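Bd0816 (Bdellovibrio bacteriovorus HD100, PDB 5CER) probably acts as a serine-type D-Ala-D-Ala carboxypeptidase of the peptidase S13 family, removing the terminal D-alanine from peptidoglycan peptides. Local coordinates at residues Thr55-Pro61 / Tyr192-Val197; Phe104-Leu110 / Val137-Leu141; Asn150-Tyr154 / Met168-Pro172. The protein carries 2 engineered substitutions. All coordinates share one frame; numbering follows the deposited sequence.

Contact 1 of 3, residues Thr55-Pro61 / Tyr192-Val197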
loop_
_atom_site.group_PDB
_atom_site.type_symbol
_atom_site.label_atom_id
_atom_site.label_comp_id
_atom_site.label_asym_id
_atom_site.label_seq_id
_atom_site.Cartn_x
_atom_site.Cartn_y
_atom_site.Cartn_z
ATOM N N THR A 55 18.322 -9.022 -16.040
ATOM C CA THR A 55 19.483 -8.190 -15.963
ATOM C C THR A 55 20.729 -9.049 -16.238
ATOM O O THR A 55 20.958 -10.082 -15.599
ATOM C CB THR A 55 19.522 -7.465 -14.616
ATOM O OG1 THR A 55 18.245 -6.857 -14.321
ATOM C CG2 THR A 55 20.559 -6.374 -14.623
ATOM N N VAL A 56 21.558 -8.620 -17.190
ATOM C CA VAL A 56 22.747 -9.391 -17.588
ATOM C C VAL A 56 24.035 -8.747 -17.011
ATOM O O VAL A 56 24.242 -7.540 -17.089
ATOM C CB VAL A 56 22.856 -9.565 -19.114
ATOM C CG1 VAL A 56 23.997 -10.503 -19.464
ATOM C CG2 VAL A 56 21.561 -10.112 -19.678
ATOM N N LEU A 57 24.864 -9.597 -16.405
ATOM C CA LEU A 57 26.058 -9.193 -15.696
ATOM C C LEU A 57 27.228 -9.806 -16.470
ATOM O O LEU A 57 27.311 -11.023 -16.629
ATOM C CB LEU A 57 26.018 -9.718 -14.258
ATOM C CG LEU A 57 24.758 -9.409 -13.452
ATOM C CD1 LEU A 57 24.696 -10.239 -12.208
ATOM C CD2 LEU A 57 24.677 -7.940 -13.093
ATOM N N HIS A 58 28.126 -8.947 -16.932
ATOM C CA HIS A 58 29.265 -9.272 -17.797
ATOM C C HIS A 58 30.531 -9.152 -16.937
ATOM O O HIS A 58 30.944 -8.058 -16.585
ATOM C CB HIS A 58 29.281 -8.296 -18.985
ATOM C CG HIS A 58 28.133 -8.496 -19.913
ATOM N ND1 HIS A 58 28.108 -9.502 -20.855
ATOM C CD2 HIS A 58 26.950 -7.853 -20.017
ATOM C CE1 HIS A 58 26.964 -9.458 -21.511
ATOM N NE2 HIS A 58 26.241 -8.470 -21.017
ATOM N N LEU A 59 31.089 -10.297 -16.578
ATOM C CA LEU A 59 32.140 -10.416 -15.585
ATOM C C LEU A 59 33.442 -10.803 -16.290
ATOM O O LEU A 59 33.520 -11.852 -16.964
ATOM C CB LEU A 59 31.715 -11.472 -14.572
ATOM C CG LEU A 59 30.795 -10.941 -13.481
ATOM C CD1 LEU A 59 29.698 -11.946 -13.164
ATOM C CD2 LEU A 59 31.534 -10.588 -12.206
ATOM N N THR A 60 34.458 -9.938 -16.177
ATOM C CA THR A 60 35.735 -10.148 -16.836
ATOM C C THR A 60 36.848 -10.141 -15.782
ATOM O O THR A 60 36.988 -9.157 -15.071
ATOM C CB THR A 60 35.976 -9.030 -17.891
ATOM O OG1 THR A 60 34.873 -8.954 -18.802
ATOM C CG2 THR A 60 37.273 -9.244 -18.654
ATOM N N PRO A 61 37.663 -11.218 -15.701
ATOM C CA PRO A 61 38.790 -11.191 -14.757
ATOM C C PRO A 61 39.845 -10.105 -15.022
ATOM O O PRO A 61 40.204 -9.842 -16.189
ATOM C CB PRO A 61 39.434 -12.580 -14.882
ATOM C CG PRO A 61 38.609 -13.374 -15.821
ATOM C CD PRO A 61 37.546 -12.514 -16.415
ATOM N N TYR A 192 37.745 -13.049 -22.572
ATOM C CA TYR A 192 37.573 -13.779 -21.322
ATOM C C TYR A 192 36.375 -13.300 -20.506
ATOM O O TYR A 192 36.328 -13.552 -19.313
ATOM C CB TYR A 192 38.837 -13.627 -20.475
ATOM C CG TYR A 192 40.093 -14.073 -21.165
ATOM C CD1 TYR A 192 40.375 -15.427 -21.299
ATOM C CD2 TYR A 192 40.995 -13.148 -21.699
ATOM C CE1 TYR A 192 41.519 -15.850 -21.956
ATOM C CE2 TYR A 192 42.146 -13.561 -22.362
ATOM C CZ TYR A 192 42.405 -14.914 -22.485
ATOM O OH TYR A 192 43.534 -15.350 -23.128
ATOM N N THR A 193 35.430 -12.607 -21.134
ATOM C CA THR A 193 34.218 -12.186 -20.442
ATOM C C THR A 193 33.247 -13.347 -20.391
ATOM O O THR A 193 32.912 -13.948 -21.423
ATOM C CB THR A 193 33.554 -10.985 -21.125
ATOM O OG1 THR A 193 34.484 -9.899 -21.174
ATOM C CG2 THR A 193 32.284 -10.532 -20.379
ATOM N N GLY A 194 32.869 -13.714 -19.172
ATOM C CA GLY A 194 31.812 -14.681 -18.935
ATOM C C GLY A 194 30.628 -13.858 -18.510
ATOM O O GLY A 194 30.786 -12.874 -17.797
ATOM N N SER A 195 29.425 -14.225 -18.953
ATOM C CA SER A 195 28.255 -13.432 -18.623
ATOM C C SER A 195 27.054 -14.251 -18.161
ATOM O O SER A 195 26.775 -15.340 -18.659
ATOM C CB SER A 195 27.945 -12.449 -19.759
ATOM O OG SER A 195 27.424 -13.089 -20.876
ATOM N N VAL A 196 26.372 -13.681 -17.168
ATOM C CA VAL A 196 25.430 -14.400 -16.329
ATOM C C VAL A 196 24.196 -13.507 -16.153
ATOM O O VAL A 196 24.283 -12.275 -16.303
ATOM C CB VAL A 196 26.066 -14.936 -15.010
ATOM C CG1 VAL A 196 27.446 -15.520 -15.252
ATOM C CG2 VAL A 196 26.187 -13.816 -14.025
ATOM N N VAL A 197 23.039 -14.124 -15.908
ATOM C CA VAL A 197 21.784 -13.401 -15.932
ATOM C C VAL A 197 21.092 -13.523 -14.580
ATOM O O VAL A 197 21.080 -14.572 -13.937
ATOM C CB VAL A 197 20.869 -13.748 -17.136
ATOM C CG1 VAL A 197 21.644 -14.272 -18.326
ATOM C CG2 VAL A 197 19.812 -14.758 -16.788
#
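Thr60 and Thr193 adopt nearly the same first torsion (chi1 -54° and -58°), each hydroxyl lying beside its own backbone N, and this brings the two together across the strand pair. Thr60 OG1 and Thr193 OG1 sit 2.6 Å apart in a hydrogen bond in which either hydroxyl could be the donor, while Thr193 OG1 also meets Asp190 N in a weak bond. On the same face His58 CG stands beside its backbone N, which, with the ring turned by chi2 -79°, puts ND1 3.1 Å from Ser195 CB; the ring's NE2 is engaged by Glu72 of strand 67-72. On the other face Leu59 CD1 reaches Val196 CG2 at 4.1 Å, the two side chains meeting at a slant, and Leu57 CB packs beside the same methyl. Between the faces run the backbone bonds of two hydrogen-bonded pairs, Leu57-Val196 and Leu59-Gly194, each bonded in both directions; Leu57 N to Val196 O, at 2.7 Å, is the shortest of the four. His58-Ser195 and Val56-Val197 are the alternating non-hydrogen-bonded pairs. Strand 67-72 continues the sheet beyond 55-61, and strand 399-400 beyond 194-197, so this is an interior antiparallel pair of a six-stranded mixed sheet.

Contact 2 of 3, residues Phe104-Leu110 / Val137-Leu141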
loop_
_atom_site.group_PDB
_atom_site.type_symbol
_atom_site.label_atom_id
_atom_site.label_comp_id
_atom_site.label_asym_id
_atom_site.label_seq_id
_atom_site.Cartn_x
_atom_site.Cartn_y
_atom_site.Cartn_z
ATOM N N PHE A 104 27.752 0.368 -16.033
ATOM C CA PHE A 104 26.336 0.025 -16.225
ATOM C C PHE A 104 25.784 0.848 -17.371
ATOM O O PHE A 104 26.231 1.990 -17.607
ATOM C CB PHE A 104 25.527 0.263 -14.933
ATOM C CG PHE A 104 25.439 1.717 -14.535
ATOM C CD1 PHE A 104 24.428 2.533 -15.033
ATOM C CD2 PHE A 104 26.428 2.291 -13.747
ATOM C CE1 PHE A 104 24.363 3.871 -14.722
ATOM C CE2 PHE A 104 26.368 3.645 -13.434
ATOM C CZ PHE A 104 25.317 4.436 -13.921
ATOM N N ASP A 105 24.797 0.286 -18.066
ATOM C CA ASP A 105 24.195 0.923 -19.243
ATOM C C ASP A 105 22.877 1.683 -18.907
ATOM O O ASP A 105 22.424 1.748 -17.745
ATOM C CB ASP A 105 24.056 -0.100 -20.400
ATOM C CG ASP A 105 22.863 -1.043 -20.260
ATOM O OD1 ASP A 105 21.980 -0.821 -19.409
ATOM O OD2 ASP A 105 22.786 -2.002 -21.064
ATOM N N GLU A 106 22.246 2.241 -19.936
ATOM C CA GLU A 106 21.058 3.119 -19.765
ATOM C C GLU A 106 19.801 2.464 -19.253
ATOM O O GLU A 106 18.850 3.144 -18.895
ATOM C CB GLU A 106 20.730 3.853 -21.084
ATOM C CG GLU A 106 20.413 2.980 -22.296
ATOM C CD GLU A 106 21.616 2.669 -23.164
ATOM O OE1 GLU A 106 22.761 2.596 -22.635
ATOM O OE2 GLU A 106 21.417 2.502 -24.392
ATOM N N ASN A 107 19.819 1.151 -19.211
ATOM C CA ASN A 107 18.696 0.382 -18.743
ATOM C C ASN A 107 18.815 -0.093 -17.298
ATOM O O ASN A 107 17.897 -0.782 -16.807
ATOM C CB ASN A 107 18.449 -0.784 -19.727
ATOM C CG ASN A 107 17.985 -0.289 -21.083
ATOM O OD1 ASN A 107 17.175 0.642 -21.219
ATOM N ND2 ASN A 107 18.549 -0.858 -22.090
ATOM N N PHE A 108 19.947 0.168 -16.634
ATOM C CA PHE A 108 20.099 -0.311 -15.265
ATOM C C PHE A 108 19.497 0.726 -14.312
ATOM O O PHE A 108 20.052 1.832 -14.164
ATOM C CB PHE A 108 21.562 -0.652 -14.930
ATOM C CG PHE A 108 21.742 -1.157 -13.519
ATOM C CD1 PHE A 108 21.021 -2.242 -13.062
ATOM C CD2 PHE A 108 22.623 -0.550 -12.653
ATOM C CE1 PHE A 108 21.159 -2.694 -11.765
ATOM C CE2 PHE A 108 22.771 -1.017 -11.350
ATOM C CZ PHE A 108 22.027 -2.076 -10.900
ATOM N N LEU A 109 18.357 0.392 -13.720
ATOM C CA LEU A 109 17.743 1.248 -12.721
ATOM C C LEU A 109 18.105 0.680 -11.342
ATOM O O LEU A 109 17.998 -0.505 -11.129
ATOM C CB LEU A 109 16.250 1.320 -12.925
ATOM C CG LEU A 109 15.823 1.971 -14.280
ATOM C CD1 LEU A 109 14.316 1.982 -14.580
ATOM C CD2 LEU A 109 16.347 3.390 -14.492
ATOM N N LEU A 110 18.558 1.548 -10.452
ATOM C CA LEU A 110 18.842 1.190 -9.087
ATOM C C LEU A 110 18.413 2.363 -8.199
ATOM O O LEU A 110 18.967 3.481 -8.316
ATOM C CB LEU A 110 20.319 0.881 -8.886
ATOM C CG LEU A 110 20.756 0.429 -7.482
ATOM C CD1 LEU A 110 20.235 -0.948 -7.128
ATOM C CD2 LEU A 110 22.269 0.479 -7.354
ATOM N N VAL A 137 22.142 6.707 -10.379
ATOM C CA VAL A 137 22.531 5.306 -10.261
ATOM C C VAL A 137 23.940 5.188 -9.639
ATOM O O VAL A 137 24.177 4.381 -8.724
ATOM C CB VAL A 137 22.491 4.601 -11.629
ATOM C CG1 VAL A 137 23.116 3.214 -11.541
ATOM C CG2 VAL A 137 21.073 4.494 -12.128
ATOM N N ILE A 138 24.858 6.036 -10.103
ATOM C CA ILE A 138 26.153 6.182 -9.450
ATOM C C ILE A 138 25.997 6.423 -7.959
ATOM O O ILE A 138 26.606 5.700 -7.171
ATOM C CB ILE A 138 27.007 7.288 -10.119
ATOM C CG1 ILE A 138 27.391 6.697 -11.485
ATOM C CG2 ILE A 138 28.230 7.666 -9.255
ATOM C CD1 ILE A 138 28.174 7.449 -12.496
ATOM N N LYS A 139 25.233 7.453 -7.578
ATOM C CA LYS A 139 25.014 7.751 -6.156
ATOM C C LYS A 139 24.625 6.516 -5.305
ATOM O O LYS A 139 25.211 6.303 -4.252
ATOM C CB LYS A 139 23.954 8.825 -5.932
ATOM C CG LYS A 139 24.468 10.223 -6.145
ATOM C CD LYS A 139 25.914 10.503 -6.805
ATOM C CE LYS A 139 26.967 11.127 -5.886
ATOM N NZ LYS A 139 27.964 10.152 -5.350
ATOM N N ASN A 140 23.641 5.752 -5.779
ATOM C CA ASN A 140 23.196 4.509 -5.132
ATOM C C ASN A 140 24.230 3.415 -5.071
ATOM O O ASN A 140 24.438 2.830 -3.998
ATOM C CB ASN A 140 21.970 3.929 -5.841
ATOM C CG ASN A 140 20.717 4.678 -5.512
ATOM O OD1 ASN A 140 20.022 4.355 -4.551
ATOM N ND2 ASN A 140 20.442 5.720 -6.267
ATOM N N LEU A 141 24.864 3.135 -6.210
ATOM C CA LEU A 141 25.987 2.213 -6.252
ATOM C C LEU A 141 27.096 2.592 -5.249
ATOM O O LEU A 141 27.614 1.751 -4.507
ATOM C CB LEU A 141 26.573 2.098 -7.671
ATOM C CG LEU A 141 25.727 1.342 -8.695
ATOM C CD1 LEU A 141 26.258 1.520 -10.120
ATOM C CD2 LEU A 141 25.616 -0.129 -8.344
#
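Phe104 and Val137 approach from opposite directions, Val137 CG1 ending over the ring face. In Phe104, CG lies between its backbone N and carbonyl carbon: chi1 66° points the ring at the helix and chi2 88° turns one face to Val137. The methyl CG1 of Val137 rests there 3.5 Å from the Phe104 ring centroid, a CH-pi contact. Ile138 CG1 approaches the same ring at its edge, 3.8 Å from Phe104 CE2, so the ring is touched on a face and along its rim by consecutive helix residues. One turn on from Val137, Leu141 splits its two methyls: CD1 meets Phe104 CD2 at 3.7 Å, while CD2 lies 3.5 Å from Leu110 CD2 and also borders the edge of the Phe108 ring. Leu110 CG, extended away from its backbone N (chi1 -178°), sends CD2 to Leu141 and Asn140, and Leu110 and Asn140 slide past each other with Leu110 CD2 3.8 Å from Asn140 CB. The other Val137 methyl, CG2, sits 3.5 Å from Phe108 O. From Asp105 to Phe108 the chain makes a type I turn, with an Asx turn in which Asp105 OD1 receives Asn107 N; Phe104 and Phe108, on either side of it, both point toward the helix. No hydrogen bond crosses between the two segments, whose contact is apolar packing; polar ties to the same loop and its continuation come from Gln133 NE2 to Glu106 O and from Asn140 OD1 to Trp112 N, while Asn140 ND2 turns back to Ala136 O.

Contact 3 of 3, residues Asn150-Tyr154 / Met168-Pro172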
loop_
_atom_site.group_PDB
_atom_site.type_symbol
_atom_site.label_atom_id
_atom_site.label_comp_id
_atom_site.label_asym_id
_atom_site.label_seq_id
_atom_site.Cartn_x
_atom_site.Cartn_y
_atom_site.Cartn_z
ATOM N N ASN A 150 23.993 -3.457 5.890
ATOM C CA ASN A 150 23.205 -3.368 7.118
ATOM C C ASN A 150 22.897 -4.778 7.577
ATOM O O ASN A 150 22.061 -5.465 6.977
ATOM C CB ASN A 150 21.924 -2.583 6.845
ATOM C CG ASN A 150 21.092 -2.326 8.089
ATOM O OD1 ASN A 150 20.743 -3.248 8.860
ATOM N ND2 ASN A 150 20.705 -1.084 8.257
ATOM N N ARG A 151 23.592 -5.209 8.626
ATOM C CA ARG A 151 23.432 -6.584 9.159
ATOM C C ARG A 151 22.000 -6.971 9.544
ATOM O O ARG A 151 21.533 -8.054 9.162
ATOM C CB ARG A 151 24.399 -6.857 10.343
ATOM C CG ARG A 151 25.786 -7.373 9.943
ATOM C CD ARG A 151 25.687 -8.544 8.954
ATOM N NE ARG A 151 26.410 -8.339 7.706
ATOM C CZ ARG A 151 26.261 -9.097 6.604
ATOM N NH1 ARG A 151 25.392 -10.114 6.563
ATOM N NH2 ARG A 151 27.001 -8.835 5.514
ATOM N N ALA A 152 21.306 -6.074 10.245
ATOM C CA ALA A 152 19.933 -6.343 10.674
ATOM C C ALA A 152 18.974 -6.490 9.480
ATOM O O ALA A 152 18.155 -7.427 9.447
ATOM C CB ALA A 152 19.456 -5.282 11.646
ATOM N N MET A 153 19.089 -5.596 8.493
ATOM C CA MET A 153 18.239 -5.658 7.309
ATOM C C MET A 153 18.510 -6.824 6.420
ATOM O O MET A 153 17.569 -7.474 5.960
ATOM C CB MET A 153 18.286 -4.361 6.526
ATOM C CG MET A 153 17.552 -3.337 7.304
ATOM S SD MET A 153 17.008 -1.842 6.580
ATOM C CE MET A 153 15.656 -2.505 5.596
ATOM N N TYR A 154 19.780 -7.092 6.150
ATOM C CA TYR A 154 20.137 -8.289 5.380
ATOM C C TYR A 154 19.549 -9.571 6.030
ATOM O O TYR A 154 19.030 -10.456 5.362
ATOM C CB TYR A 154 21.658 -8.423 5.242
ATOM C CG TYR A 154 22.047 -9.586 4.348
ATOM C CD1 TYR A 154 22.146 -10.884 4.863
ATOM C CD2 TYR A 154 22.304 -9.392 2.995
ATOM C CE1 TYR A 154 22.463 -11.953 4.046
ATOM C CE2 TYR A 154 22.594 -10.465 2.172
ATOM C CZ TYR A 154 22.681 -11.742 2.695
ATOM O OH TYR A 154 22.985 -12.781 1.882
ATOM N N MET A 168 20.201 -17.806 0.521
ATOM C CA MET A 168 21.139 -16.686 0.584
ATOM C C MET A 168 22.202 -17.002 1.616
ATOM O O MET A 168 21.954 -17.682 2.600
ATOM C CB MET A 168 20.443 -15.405 1.002
ATOM C CG MET A 168 19.363 -14.937 0.041
ATOM S SD MET A 168 18.495 -13.470 0.667
ATOM C CE MET A 168 19.763 -12.213 0.578
ATOM N N LEU A 169 23.421 -16.518 1.372
ATOM C CA LEU A 169 24.519 -16.710 2.331
ATOM C C LEU A 169 24.238 -15.924 3.604
ATOM O O LEU A 169 23.593 -14.906 3.563
ATOM C CB LEU A 169 25.839 -16.269 1.705
ATOM C CG LEU A 169 26.316 -17.115 0.526
ATOM C CD1 LEU A 169 27.395 -16.384 -0.250
ATOM C CD2 LEU A 169 26.824 -18.479 1.008
ATOM N N GLU A 170 24.712 -16.428 4.731
ATOM C CA GLU A 170 24.604 -15.684 5.990
ATOM C C GLU A 170 25.261 -14.297 5.949
ATOM O O GLU A 170 24.674 -13.322 6.408
ATOM C CB GLU A 170 25.213 -16.444 7.162
ATOM C CG GLU A 170 24.567 -16.049 8.482
ATOM C CD GLU A 170 25.125 -16.795 9.674
ATOM O OE1 GLU A 170 25.722 -17.893 9.486
ATOM O OE2 GLU A 170 24.961 -16.277 10.812
ATOM N N LYS A 171 26.453 -14.219 5.372
ATOM C CA LYS A 171 27.342 -13.074 5.639
ATOM C C LYS A 171 28.233 -12.697 4.436
ATOM O O LYS A 171 29.453 -12.674 4.532
ATOM C CB LYS A 171 28.079 -13.339 6.979
ATOM C CG LYS A 171 29.172 -12.322 7.454
ATOM C CD LYS A 171 28.615 -11.205 8.354
ATOM C CE LYS A 171 29.661 -10.319 9.140
ATOM N NZ LYS A 171 31.102 -10.759 9.188
ATOM N N PRO A 172 27.609 -12.387 3.294
ATOM C CA PRO A 172 28.375 -12.018 2.119
ATOM C C PRO A 172 28.792 -10.574 2.124
ATOM O O PRO A 172 28.227 -9.736 2.867
ATOM C CB PRO A 172 27.372 -12.211 1.001
ATOM C CG PRO A 172 26.071 -11.773 1.615
ATOM C CD PRO A 172 26.149 -12.293 3.031
#
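Tyr154 OH donates to Leu169 O at 2.8 Å, the acceptor lying near the ring plane at its edge and the donor tilted 18° from the carbonyl plane. Tyr154 CG stands opposite its backbone N (chi1 -175°), which carries the ring from the helix toward the loop 168-172. Pro172 CG comes within 3.3 Å of Tyr154 OH and Met168 CE within 3.5 Å, so apolar atoms of Pro172 and Met168 flank the hydroxyl. Arg151, bent at chi2 and chi3, reaches the same loop from nearly one helical turn earlier: its NH2 gives Pro172 O a weak, bent bond (3.1 Å, 133°), with the oxygen at the guanidinium edge. Over the guanidinium face lies Lys171 CD, 3.6 Å from Arg151 CZ, the two side chains crossing at about a right angle. The loop's own polar atoms are also met from outside: Leu169 N donates to Ser89 OG, and Arg158 NE donates to Met168 O. At the helix start, Asn150 OD1 caps Met153 N. Thus one firm and one weak donor from the first turn of helix 151-163 reach loop carbonyls; Lys171 NZ lies 5.5 Å from Arg151 NE, so the like charges are near without contact and probably depend on solvent for screening.

Overall arrangement
Contact 1 opens on strand 54-61; the chain then forms strand 67-72, helix 81-93 and strand 98-104 and enters contact 2, which closes a loop of 26 residues when helix 130-145 returns onto residues 104-110. Contact 3 opens next, on helix 151-163, and closes on the loop leading to strand 175-181. Contact 1 closes last, at residues 192-197, so its long loop encloses contacts 2 and 3, which follow one another without crossing. Contact 1 joins strands of the mixed sheet; contact 2 ties helix 130-145 to the end of strand 98-104, in that same sheet, and the loop after it; contact 3 anchors a helix to a loop. Centres of contacts 1 and 2 lie about 17 Å apart.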